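Local coordinates for penicillin-binding protein PbpB (Mycobacterium tuberculosis, PDB 6KGU) that synthesises cross-linked peptidoglycan from lipid intermediates during cell wall biogenesis and binds beta-lactam antibiotics such as aztreonam, at residues 189-194 against 415-420; 203-208 against 233-238; 223-228 against 509-514. All blocks are in the same frame, centred on the assembly; numbering follows the deposited sequence. Where two conformers were deposited one is given.

Interaction 1 of 3, residues 189-194 against 415-420; sequences HGSTVV and TVAPDG
Thr192 and Val416 are the hydrogen-bonded pair of a short antiparallel ladder that joins strand 192-195 to strand 412-416 in a mixed sheet. Two backbone bonds close the ring: Thr192 N gives to Val416 O at 2.8 Å, and Val416 N gives to Thr192 O at 2.7 Å, both nearly straight. Thr192 O also receives a CA-H contact from Thr415 CA at 3.2 Å. On the Thr192 and Val416 face the two CB atoms stand 4.1 Å apart. Val416 has CG1 anti to its backbone N (chi1 -176°), which leaves CG2 beside that N, where it meets Val194 CG2 at 3.9 Å.

Beyond the Thr192-Val416 pair, towards Pro418, the bridges stop and side chains carry the contact. Ser191 CB lies 3.2 Å from Val416 O, while Ser191 OG faces Pro418 CD. Pro418 turns ring atom CG toward residues 189-191, with Pro418 CG 3.2 Å from His189 O. The polar end of His189 turns elsewhere, its ND1 bonding to Ala17 N. A type I turn from Ala417 to Gly420, closed by Gly420 N to Ala417 O, leads into strand 422-424. This is the arrangement of a beta-hairpin docked through one arm onto a neighbouring strand.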
loop_
_atom_site.group_PDB
_atom_site.type_symbol
_atom_site.label_atom_id
_atom_site.label_comp_id
_atom_site.label_asym_id
_atom_site.label_seq_id
_atom_site.Cartn_x
_atom_site.Cartn_y
_atom_site.Cartn_z
ATOM N N HIS A 189 -19.354 -0.573 30.184
ATOM C CA HIS A 189 -19.693 -1.136 28.886
ATOM C C HIS A 189 -18.581 -0.846 27.883
ATOM O O HIS A 189 -17.800 0.098 28.037
ATOM C CB HIS A 189 -21.032 -0.588 28.393
ATOM C CG HIS A 189 -22.193 -1.001 29.245
ATOM N ND1 HIS A 189 -22.594 -2.314 29.366
ATOM C CD2 HIS A 189 -23.019 -0.280 30.043
ATOM C CE1 HIS A 189 -23.621 -2.385 30.197
ATOM N NE2 HIS A 189 -23.898 -1.164 30.621
ATOM N N GLY A 190 -18.506 -1.686 26.853
ATOM C CA GLY A 190 -17.469 -1.520 25.847
ATOM C C GLY A 190 -17.650 -0.241 25.045
ATOM O O GLY A 190 -18.764 0.168 24.726
ATOM N N SER A 191 -16.534 0.385 24.697
ATOM C CA SER A 191 -16.620 1.556 23.838
ATOM C C SER A 191 -16.710 1.132 22.377
ATOM O O SER A 191 -16.363 0.005 22.006
ATOM C CB SER A 191 -15.410 2.465 24.051
ATOM O OG SER A 191 -15.377 2.940 25.382
ATOM N N THR A 192 -17.196 2.048 21.543
ATOM C CA THR A 192 -17.301 1.804 20.113
ATOM C C THR A 192 -16.058 2.323 19.398
ATOM O O THR A 192 -15.580 3.420 19.687
ATOM C CB THR A 192 -18.562 2.464 19.552
ATOM O OG1 THR A 192 -19.694 1.653 19.893
ATOM C CG2 THR A 192 -18.490 2.587 18.027
ATOM N N VAL A 193 -15.532 1.517 18.474
ATOM C CA VAL A 193 -14.299 1.814 17.750
ATOM C C VAL A 193 -14.663 2.302 16.347
ATOM O O VAL A 193 -15.270 1.565 15.562
ATOM C CB VAL A 193 -13.378 0.578 17.700
ATOM C CG1 VAL A 193 -12.250 0.775 16.698
ATOM C CG2 VAL A 193 -12.802 0.267 19.098
ATOM N N VAL A 194 -14.294 3.542 16.027
ATOM C CA VAL A 194 -14.574 4.158 14.729
ATOM C C VAL A 194 -13.325 4.039 13.856
ATOM O O VAL A 194 -12.273 4.587 14.196
ATOM C CB VAL A 194 -14.979 5.635 14.883
ATOM C CG1 VAL A 194 -15.313 6.244 13.520
ATOM C CG2 VAL A 194 -16.156 5.799 15.885
ATOM N N THR A 415 -12.733 6.702 19.212
ATOM C CA THR A 415 -13.488 5.780 20.052
ATOM C C THR A 415 -14.615 6.530 20.749
ATOM O O THR A 415 -14.444 7.680 21.171
ATOM C CB THR A 415 -12.611 5.107 21.109
ATOM O OG1 THR A 415 -12.073 6.106 21.976
ATOM C CG2 THR A 415 -11.466 4.357 20.458
ATOM N N VAL A 416 -15.765 5.879 20.877
ATOM C CA VAL A 416 -16.939 6.486 21.489
ATOM C C VAL A 416 -17.225 5.762 22.795
ATOM O O VAL A 416 -17.454 4.544 22.810
ATOM C CB VAL A 416 -18.153 6.451 20.556
ATOM C CG1 VAL A 416 -19.322 7.186 21.199
ATOM C CG2 VAL A 416 -17.783 7.076 19.217
ATOM N N ALA A 417 -17.199 6.518 23.890
ATOM C CA ALA A 417 -17.435 5.981 25.215
ATOM C C ALA A 417 -18.909 5.635 25.378
ATOM O O ALA A 417 -19.749 6.101 24.604
ATOM C CB ALA A 417 -16.994 6.994 26.270
ATOM N N PRO A 418 -19.247 4.795 26.365
ATOM C CA PRO A 418 -20.659 4.412 26.549
ATOM C C PRO A 418 -21.616 5.585 26.737
ATOM O O PRO A 418 -22.785 5.475 26.347
ATOM C CB PRO A 418 -20.611 3.519 27.795
ATOM C CG PRO A 418 -19.249 2.931 27.777
ATOM C CD PRO A 418 -18.348 4.003 27.228
ATOM N N ASP A 419 -21.171 6.708 27.311
ATOM C CA ASP A 419 -22.061 7.864 27.402
ATOM C C ASP A 419 -22.349 8.487 26.042
ATOM O O ASP A 419 -23.324 9.234 25.906
ATOM C CB ASP A 419 -21.482 8.927 28.342
ATOM C CG ASP A 419 -20.116 9.434 27.904
ATOM O OD1 ASP A 419 -19.687 9.134 26.769
ATOM O OD2 ASP A 419 -19.463 10.140 28.707
ATOM N N GLY A 420 -21.530 8.194 25.035
ATOM C CA GLY A 420 -21.683 8.773 23.721
ATOM C C GLY A 420 -20.706 9.879 23.415
ATOM O O GLY A 420 -20.769 10.453 22.321
#

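Interaction 2 of 3, residues 203-208 against 233-238; sequences FYVQQQ and VLAMAN
Gln206 and Ala237 make the tightest approach between helix 199-216 and the edge strand 233-238, with Ala237 CB only 3.6 Å from Gln206 CA. From CB outward the glutamine starts along the alanine methyl. Gln206 CB rests against Ala237 CB at 3.8 Å. CG is anti to the backbone N (chi1 -171°), and this keeps Gln206 CG on the same methyl, 4.0 Å from Ala237 CB; Gln206 CG also comes near the carbonyl of Asn238. From CG the chain stays extended (chi2 166°), so CD is carried onward and the amide finds its partners outside the two segments. OE1 accepts from Ala134 N and from Gln202 NE2, one turn earlier on the same helix, and NE2 donates to Ser132 O. Both ends of this buried amide are therefore held.

The preceding residue, Val205, uses its branch point and one methyl: Val205 CB and Val205 CG2 each sit 4.1 Å from Ala235 CB. Val205 CG1 reaches towards Ala237 at a longer distance. The same valine also packs on Ala223 and Val225 of the next strand.

No direct hydrogen bond links the segments, but one water ties their backbones, donating to Gln206 O at 2.6 Å and to Asn238 O at 2.7 Å. With alanine methyls as the facing side chains, the axes approach to 7.4 Å and run 23° from parallel. The strand itself is bent by a classic beta bulge, in which Leu234 and Ala235 both face Val225. A helix laid nearly along the edge strand fits the transpeptidase fold of penicillin-binding proteins, in which helices pack on a central antiparallel sheet.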
loop_
_atom_site.group_PDB
_atom_site.type_symbol
_atom_site.label_atom_id
_atom_site.label_comp_id
_atom_site.label_asym_id
_atom_site.label_seq_id
_atom_site.Cartn_x
_atom_site.Cartn_y
_atom_site.Cartn_z
ATOM N N PHE A 203 -15.733 -1.820 0.068
ATOM C CA PHE A 203 -16.487 -2.854 -0.631
ATOM C C PHE A 203 -16.076 -2.932 -2.095
ATOM O O PHE A 203 -15.880 -4.027 -2.643
ATOM C CB PHE A 203 -17.998 -2.596 -0.508
ATOM C CG PHE A 203 -18.841 -3.668 -1.145
ATOM C CD1 PHE A 203 -18.845 -4.960 -0.633
ATOM C CD2 PHE A 203 -19.624 -3.390 -2.249
ATOM C CE1 PHE A 203 -19.616 -5.957 -1.209
ATOM C CE2 PHE A 203 -20.401 -4.383 -2.831
ATOM C CZ PHE A 203 -20.397 -5.668 -2.314
ATOM N N TYR A 204 -15.940 -1.776 -2.754
ATOM C CA TYR A 204 -15.557 -1.784 -4.166
ATOM C C TYR A 204 -14.135 -2.310 -4.334
ATOM O O TYR A 204 -13.863 -3.155 -5.196
ATOM C CB TYR A 204 -15.678 -0.372 -4.752
ATOM C CG TYR A 204 -15.452 -0.315 -6.244
ATOM C CD1 TYR A 204 -16.480 -0.607 -7.135
ATOM C CD2 TYR A 204 -14.219 0.036 -6.761
ATOM C CE1 TYR A 204 -16.275 -0.570 -8.517
ATOM C CE2 TYR A 204 -14.001 0.087 -8.132
ATOM C CZ TYR A 204 -15.032 -0.223 -9.004
ATOM O OH TYR A 204 -14.797 -0.171 -10.361
ATOM N N VAL A 205 -13.206 -1.810 -3.517
ATOM C CA VAL A 205 -11.815 -2.250 -3.631
ATOM C C VAL A 205 -11.701 -3.744 -3.339
ATOM O O VAL A 205 -11.017 -4.475 -4.058
ATOM C CB VAL A 205 -10.922 -1.407 -2.706
ATOM C CG1 VAL A 205 -9.494 -2.002 -2.629
ATOM C CG2 VAL A 205 -10.888 0.053 -3.215
ATOM N N GLN A 206 -12.406 -4.231 -2.311
ATOM C CA GLN A 206 -12.289 -5.643 -1.938
ATOM C C GLN A 206 -12.799 -6.554 -3.048
ATOM O O GLN A 206 -12.185 -7.583 -3.350
ATOM C CB GLN A 206 -13.042 -5.906 -0.624
ATOM C CG GLN A 206 -12.805 -7.304 -0.027
ATOM C CD GLN A 206 -13.274 -7.421 1.424
ATOM O OE1 GLN A 206 -13.337 -6.426 2.160
ATOM N NE2 GLN A 206 -13.634 -8.640 1.831
ATOM N N GLN A 207 -13.924 -6.185 -3.672
ATOM C CA GLN A 207 -14.424 -6.928 -4.823
ATOM C C GLN A 207 -13.452 -6.872 -5.991
ATOM O O GLN A 207 -13.181 -7.888 -6.640
ATOM C CB GLN A 207 -15.758 -6.356 -5.266
ATOM C CG GLN A 207 -16.913 -6.618 -4.373
ATOM C CD GLN A 207 -18.137 -6.007 -5.001
ATOM O OE1 GLN A 207 -18.325 -4.778 -4.955
ATOM N NE2 GLN A 207 -18.932 -6.836 -5.672
ATOM N N GLN A 208 -12.962 -5.679 -6.313
ATOM C CA GLN A 208 -12.017 -5.568 -7.420
ATOM C C GLN A 208 -10.758 -6.383 -7.150
ATOM O O GLN A 208 -10.185 -6.962 -8.081
ATOM C CB GLN A 208 -11.691 -4.095 -7.681
ATOM C CG GLN A 208 -12.864 -3.334 -8.367
ATOM C CD GLN A 208 -13.000 -3.699 -9.847
ATOM O OE1 GLN A 208 -12.010 -4.009 -10.515
ATOM N NE2 GLN A 208 -14.218 -3.659 -10.357
ATOM N N VAL A 233 -6.330 5.247 6.495
ATOM C CA VAL A 233 -6.599 4.055 5.696
ATOM C C VAL A 233 -8.076 4.039 5.317
ATOM O O VAL A 233 -8.940 3.786 6.164
ATOM C CB VAL A 233 -6.218 2.782 6.452
ATOM C CG1 VAL A 233 -6.624 1.554 5.634
ATOM C CG2 VAL A 233 -4.703 2.788 6.772
ATOM N N LEU A 234 -8.366 4.293 4.038
ATOM C CA LEU A 234 -9.746 4.293 3.544
ATOM C C LEU A 234 -10.200 2.916 3.065
ATOM O O LEU A 234 -11.399 2.618 3.086
ATOM C CB LEU A 234 -9.893 5.300 2.394
ATOM C CG LEU A 234 -9.591 6.782 2.687
ATOM C CD1 LEU A 234 -9.987 7.670 1.509
ATOM C CD2 LEU A 234 -10.300 7.250 3.969
ATOM N N ALA A 235 -9.274 2.082 2.603
ATOM C CA ALA A 235 -9.580 0.708 2.222
ATOM C C ALA A 235 -8.319 -0.125 2.394
ATOM O O ALA A 235 -7.214 0.350 2.117
ATOM C CB ALA A 235 -10.082 0.602 0.770
ATOM N N MET A 236 -8.491 -1.368 2.842
ATOM C CA MET A 236 -7.373 -2.304 2.947
ATOM C C MET A 236 -7.977 -3.677 2.692
ATOM O O MET A 236 -8.828 -4.129 3.465
ATOM C CB MET A 236 -6.702 -2.217 4.327
ATOM C CG MET A 236 -5.503 -3.130 4.535
ATOM S SD MET A 236 -4.715 -2.943 6.170
ATOM C CE MET A 236 -3.667 -1.515 5.860
ATOM N N ALA A 237 -7.577 -4.324 1.607
ATOM C CA ALA A 237 -8.249 -5.550 1.200
ATOM C C ALA A 237 -7.269 -6.569 0.642
ATOM O O ALA A 237 -6.233 -6.224 0.066
ATOM C CB ALA A 237 -9.329 -5.276 0.150
ATOM N N ASN A 238 -7.624 -7.839 0.817
ATOM C CA ASN A 238 -6.962 -8.938 0.142
ATOM C C ASN A 238 -8.029 -9.838 -0.455
ATOM O O ASN A 238 -9.211 -9.728 -0.120
ATOM C CB ASN A 238 -6.055 -9.724 1.094
ATOM C CG ASN A 238 -6.687 -9.912 2.444
ATOM O OD1 ASN A 238 -6.396 -9.167 3.389
ATOM N ND2 ASN A 238 -7.584 -10.901 2.547
HETATM O O HOH W 1 -11.156 -9.611 -2.059
#

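Interaction 3 of 3, residues 223-228 against 509-514; sequences AVVLDA and YVIGIM
Val225 and Ile511 stand side by side on one face of the sheet, pointing the same way, with Val225 CG2 4.1 Å from Ile511 CG1. They form a non-hydrogen-bonded pair of strands 220-227 and 509-516, which run 163° apart. Val225 CG1, anti to its backbone N (chi1 179°), meets Tyr509 CD1 at 4.2 Å, the valine and the tyrosine ring crossing obliquely. At the other end of this face, Ala223 CB touches Ile513 CG1 at 4.1 Å. Helix 531-544 lies over the same face, against Tyr509, Ile511 and Ile513.

The opposite face carries Val224, Leu226 and Val510. Leu226 CB and Val510 CB are 4.3 Å apart, and Val510 CG2 approaches Ala228 CA at 3.7 Å where the strand ends; helix 390-401 packs here. Gly512, opposite Val224, offers only backbone to the contact.

Between the two faces run four backbone hydrogen bonds, two for Val224 with Gly512 and two for Leu226 with Val510. Val224 N to Gly512 O and Leu226 N to Val510 O are both 2.8 Å, and each acceptor oxygen also takes a CA-H contact. The chemistry is thus divided: the peptide groups satisfy one another within the sheet, and the faces present mainly apolar side chains, with the Tyr509 ring among them, to the helices that cover them.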
loop_
_atom_site.group_PDB
_atom_site.type_symbol
_atom_site.label_atom_id
_atom_site.label_comp_id
_atom_site.label_asym_id
_atom_site.label_seq_id
_atom_site.Cartn_x
_atom_site.Cartn_y
_atom_site.Cartn_z
ATOM N N ALA A 223 -4.559 -4.699 -1.784
ATOM C CA ALA A 223 -4.627 -3.306 -2.196
ATOM C C ALA A 223 -4.902 -2.447 -0.968
ATOM O O ALA A 223 -5.610 -2.860 -0.039
ATOM C CB ALA A 223 -5.712 -3.058 -3.273
ATOM N N VAL A 224 -4.339 -1.246 -0.980
ATOM C CA VAL A 224 -4.498 -0.274 0.097
ATOM C C VAL A 224 -4.825 1.067 -0.543
ATOM O O VAL A 224 -4.203 1.451 -1.539
ATOM C CB VAL A 224 -3.219 -0.163 0.961
ATOM C CG1 VAL A 224 -3.306 1.050 1.929
ATOM C CG2 VAL A 224 -2.959 -1.491 1.729
ATOM N N VAL A 225 -5.807 1.767 0.011
ATOM C CA VAL A 225 -6.135 3.122 -0.408
ATOM C C VAL A 225 -5.954 4.035 0.797
ATOM O O VAL A 225 -6.611 3.849 1.827
ATOM C CB VAL A 225 -7.565 3.234 -0.956
ATOM C CG1 VAL A 225 -7.846 4.699 -1.347
ATOM C CG2 VAL A 225 -7.774 2.283 -2.168
ATOM N N LEU A 226 -5.089 5.032 0.659
ATOM C CA LEU A 226 -4.885 6.022 1.701
ATOM C C LEU A 226 -5.437 7.374 1.280
ATOM O O LEU A 226 -5.376 7.752 0.108
ATOM C CB LEU A 226 -3.399 6.184 2.034
ATOM C CG LEU A 226 -2.604 4.974 2.531
ATOM C CD1 LEU A 226 -1.157 5.401 2.840
ATOM C CD2 LEU A 226 -3.262 4.357 3.756
ATOM N N ASP A 227 -5.961 8.111 2.256
ATOM C CA ASP A 227 -6.195 9.528 2.041
ATOM C C ASP A 227 -4.857 10.232 1.855
ATOM O O ASP A 227 -3.956 10.097 2.688
ATOM C CB ASP A 227 -6.957 10.150 3.216
ATOM C CG ASP A 227 -7.106 11.650 3.054
ATOM O OD1 ASP A 227 -8.020 12.075 2.343
ATOM O OD2 ASP A 227 -6.265 12.403 3.588
ATOM N N ALA A 228 -4.736 10.988 0.760
ATOM C CA ALA A 228 -3.449 11.570 0.390
ATOM C C ALA A 228 -2.911 12.497 1.468
ATOM O O ALA A 228 -1.720 12.453 1.788
ATOM C CB ALA A 228 -3.573 12.325 -0.935
ATOM N N TYR A 509 -6.094 10.603 -3.325
ATOM C CA TYR A 509 -6.062 9.184 -3.014
ATOM C C TYR A 509 -4.713 8.608 -3.402
ATOM O O TYR A 509 -4.156 8.946 -4.452
ATOM C CB TYR A 509 -7.155 8.423 -3.743
ATOM C CG TYR A 509 -8.541 8.898 -3.379
ATOM C CD1 TYR A 509 -9.089 8.613 -2.134
ATOM C CD2 TYR A 509 -9.291 9.636 -4.278
ATOM C CE1 TYR A 509 -10.359 9.057 -1.801
ATOM C CE2 TYR A 509 -10.569 10.080 -3.952
ATOM C CZ TYR A 509 -11.092 9.785 -2.717
ATOM O OH TYR A 509 -12.360 10.224 -2.400
ATOM N N VAL A 510 -4.195 7.736 -2.547
ATOM C CA VAL A 510 -2.969 7.006 -2.823
ATOM C C VAL A 510 -3.332 5.531 -2.827
ATOM O O VAL A 510 -3.979 5.047 -1.891
ATOM C CB VAL A 510 -1.881 7.326 -1.783
ATOM C CG1 VAL A 510 -0.541 6.751 -2.207
ATOM C CG2 VAL A 510 -1.791 8.839 -1.566
ATOM N N ILE A 511 -2.953 4.826 -3.890
ATOM C CA ILE A 511 -3.379 3.452 -4.103
ATOM C C ILE A 511 -2.148 2.576 -4.278
ATOM O O ILE A 511 -1.328 2.839 -5.161
ATOM C CB ILE A 511 -4.301 3.334 -5.326
ATOM C CG1 ILE A 511 -5.561 4.183 -5.120
ATOM C CG2 ILE A 511 -4.644 1.837 -5.560
ATOM C CD1 ILE A 511 -6.349 4.440 -6.379
ATOM N N GLY A 512 -2.034 1.528 -3.460
ATOM C CA GLY A 512 -0.967 0.538 -3.603
ATOM C C GLY A 512 -1.543 -0.850 -3.815
ATOM O O GLY A 512 -2.505 -1.238 -3.148
ATOM N N ILE A 513 -0.942 -1.598 -4.735
ATOM C CA ILE A 513 -1.450 -2.907 -5.162
ATOM C C ILE A 513 -0.273 -3.873 -5.245
ATOM O O ILE A 513 0.820 -3.493 -5.674
ATOM C CB ILE A 513 -2.152 -2.828 -6.542
ATOM C CG1 ILE A 513 -3.403 -1.949 -6.491
ATOM C CG2 ILE A 513 -2.535 -4.234 -7.088
ATOM C CD1 ILE A 513 -3.775 -1.418 -7.865
ATOM N N MET A 514 -0.493 -5.130 -4.865
ATOM C CA MET A 514 0.498 -6.164 -5.112
ATOM C C MET A 514 -0.206 -7.441 -5.550
ATOM O O MET A 514 -1.263 -7.795 -5.030
ATOM C CB MET A 514 1.383 -6.428 -3.879
ATOM C CG MET A 514 2.488 -7.441 -4.157
ATOM S SD MET A 514 1.958 -9.167 -3.947
ATOM C CE MET A 514 2.081 -9.303 -2.165
#

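Along the chain the segments come in the order 189-194, 203-208, 223-228, 233-238, 415-420, 509-514. Interactions 2 and 3 have centres 9 Å apart and share the antiparallel sheet of the transpeptidase domain: strands 233-238 and 220-227 are neighbours, and Leu234 N probably bonds to Val225 O at 2.9 Å. Tyr509 also packs on Leu234. Interaction 1 belongs to the separate mixed sheet, centre to centre about 25 Å from interaction 2 and about 29 Å from interaction 3, yet strand 192-195 leads directly into helix 199-216. Edge and interior of the catalytic domain's sheet are thus tied together, with the side chain of Ile513 about 12 Å from the bound aztreonam, while interaction 1 lies away from that pocket.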